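Long-range contact in prolyl 4-hydroxylase (Paramecium bursaria Chlorella virus 1, PDB 5C5T), which probably hydroxylates proline residues of collagen-like substrates, as a 2-oxoglutarate-dependent, metal-containing dioxygenase of a chlorella virus: residues Leu45-Cys50 with Pro183-Ser188. Residues are numbered along the deposited sequence; the frame is centred on the assembly and turned at random.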
loop_
_atom_site.group_PDB
_atom_site.type_symbol
_atom_site.label_atom_id
_atom_site.label_comp_id
_atom_site.label_asym_id
_atom_site.label_seq_id
_atom_site.Cartn_x
_atom_site.Cartn_y
_atom_site.Cartn_z
ATOM N N LEU A 45 -3.441 -9.189 8.594
ATOM C CA LEU A 45 -2.498 -9.553 9.683
ATOM C C LEU A 45 -3.204 -9.585 10.994
ATOM O O LEU A 45 -4.132 -8.799 11.186
ATOM C CB LEU A 45 -1.336 -8.560 9.796
ATOM C CG LEU A 45 -0.324 -8.507 8.647
ATOM C CD1 LEU A 45 0.776 -7.467 8.920
ATOM C CD2 LEU A 45 0.276 -9.900 8.348
ATOM N N SER A 46 -2.753 -10.426 11.939
ATOM C CA SER A 46 -3.288 -10.306 13.296
ATOM C C SER A 46 -2.806 -9.034 13.990
ATOM O O SER A 46 -1.817 -8.402 13.582
ATOM C CB SER A 46 -2.909 -11.495 14.142
ATOM O OG SER A 46 -1.534 -11.406 14.509
ATOM N N ASP A 47 -3.496 -8.666 15.049
ATOM C CA ASP A 47 -3.101 -7.501 15.831
ATOM C C ASP A 47 -1.663 -7.678 16.385
ATOM O O ASP A 47 -0.857 -6.749 16.328
ATOM C CB ASP A 47 -4.072 -7.232 16.987
ATOM C CG ASP A 47 -5.410 -6.614 16.538
ATOM O OD1 ASP A 47 -5.685 -6.493 15.330
ATOM O OD2 ASP A 47 -6.207 -6.223 17.422
ATOM N N ILE A 48 -1.318 -8.847 16.895
ATOM C CA ILE A 48 0.013 -8.947 17.508
ATOM C C ILE A 48 1.089 -8.954 16.387
ATOM O O ILE A 48 2.161 -8.381 16.611
ATOM C CB ILE A 48 0.131 -10.120 18.481
ATOM C CG1 ILE A 48 0.260 -11.426 17.755
ATOM C CG2 ILE A 48 -1.027 -10.129 19.461
ATOM C CD1 ILE A 48 1.696 -11.799 17.629
ATOM N N GLU A 49 0.802 -9.504 15.199
ATOM C CA GLU A 49 1.710 -9.403 14.036
ATOM C C GLU A 49 1.954 -7.944 13.641
ATOM O O GLU A 49 3.106 -7.565 13.374
ATOM C CB GLU A 49 1.159 -10.177 12.833
ATOM C CG GLU A 49 1.282 -11.694 12.964
ATOM C CD GLU A 49 0.469 -12.454 11.952
ATOM O OE1 GLU A 49 -0.431 -11.867 11.297
ATOM O OE2 GLU A 49 0.731 -13.668 11.806
ATOM N N CYS A 50 0.900 -7.103 13.601
ATOM C CA CYS A 50 1.109 -5.678 13.375
ATOM C C CYS A 50 2.035 -5.035 14.407
ATOM O O CYS A 50 2.927 -4.252 14.064
ATOM C CB CYS A 50 -0.237 -4.953 13.320
ATOM S SG CYS A 50 -1.357 -5.413 11.970
ATOM N N PRO A 183 -8.605 3.605 8.289
ATOM C CA PRO A 183 -7.616 2.647 8.788
ATOM C C PRO A 183 -8.173 1.792 9.874
ATOM O O PRO A 183 -8.906 2.322 10.731
ATOM C CB PRO A 183 -6.509 3.520 9.329
ATOM C CG PRO A 183 -6.550 4.707 8.465
ATOM C CD PRO A 183 -8.034 4.964 8.275
ATOM N N LYS A 184 -7.822 0.516 9.826
ATOM C CA LYS A 184 -8.150 -0.453 10.891
ATOM C C LYS A 184 -6.964 -1.406 11.034
ATOM O O LYS A 184 -6.533 -1.950 10.030
ATOM C CB LYS A 184 -9.410 -1.249 10.553
ATOM C CG LYS A 184 -9.869 -2.251 11.637
ATOM C CD LYS A 184 -11.125 -3.018 11.183
ATOM C CE LYS A 184 -11.709 -3.839 12.346
ATOM N NZ LYS A 184 -12.773 -4.812 11.893
ATOM N N LYS A 185 -6.467 -1.632 12.264
ATOM C CA LYS A 185 -5.342 -2.511 12.511
ATOM C C LYS A 185 -5.578 -3.874 11.905
ATOM O O LYS A 185 -6.606 -4.544 12.152
ATOM C CB LYS A 185 -5.086 -2.632 14.017
ATOM C CG LYS A 185 -3.800 -3.316 14.381
ATOM C CD LYS A 185 -3.669 -3.404 15.900
ATOM C CE LYS A 185 -2.273 -3.579 16.365
ATOM N NZ LYS A 185 -1.652 -2.225 16.474
ATOM N N GLY A 186 -4.635 -4.265 11.048
ATOM C CA GLY A 186 -4.654 -5.550 10.429
ATOM C C GLY A 186 -5.309 -5.656 9.076
ATOM O O GLY A 186 -5.178 -6.697 8.448
ATOM N N THR A 187 -6.066 -4.637 8.693
ATOM C CA THR A 187 -6.776 -4.592 7.417
ATOM C C THR A 187 -5.832 -4.242 6.302
ATOM O O THR A 187 -4.980 -3.389 6.467
ATOM C CB THR A 187 -7.903 -3.554 7.468
ATOM O OG1 THR A 187 -8.915 -3.947 8.435
ATOM C CG2 THR A 187 -8.558 -3.321 6.129
ATOM N N SER A 188 -5.997 -4.920 5.176
ATOM C CA SER A 188 -5.249 -4.557 3.962
ATOM C C SER A 188 -6.177 -3.934 2.923
ATOM O O SER A 188 -7.384 -4.240 2.846
ATOM C CB SER A 188 -4.511 -5.772 3.333
ATOM O OG SER A 188 -5.428 -6.773 2.912
HETATM O O HOH W 1 -7.883 -5.093 14.458
#
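A buried backbone contact between L45 and G186 joins the start of helix 47-59 to a type II turn, K184-T187, in the loop between strands 179-181 and 188-192. Backbone bonds from G186 and T187 to Y160 tie the turn to the end of strand 153-160. One direct hydrogen bond links the two segments: L45 N donates to G186 O at 3.0 Å. G186 is the third residue of the turn. Its phi of 93° is the left-handed value expected there, and a CB would run into L45 O. C50 SG packs on the backbone of G186, 3.6 Å from both its N and its CA.

K185 covers the outer side. Its CG is anti to the backbone N (chi1 -170°), which sends the extended chain across D47. Methylene CD lies 3.7 Å from D47 CG, and CE rests against C50 CB. The chain then bends at chi4 and carries NZ to D51, a salt bridge, and to L161 O. D47 thus meets the methylenes of K185, not its charged end. A water donates to both D47 OD1 and K185 O, 2.7 Å from each.

S46, the N-cap residue, has its CB pointing away from the turn. E49 N donates to S46 OG at 3.1 Å, and S46 N to E49 OE1. This reciprocal pair is a capping box at the start of helix 47-59, while L45, D47 and C50 meet the glycine-containing type II turn.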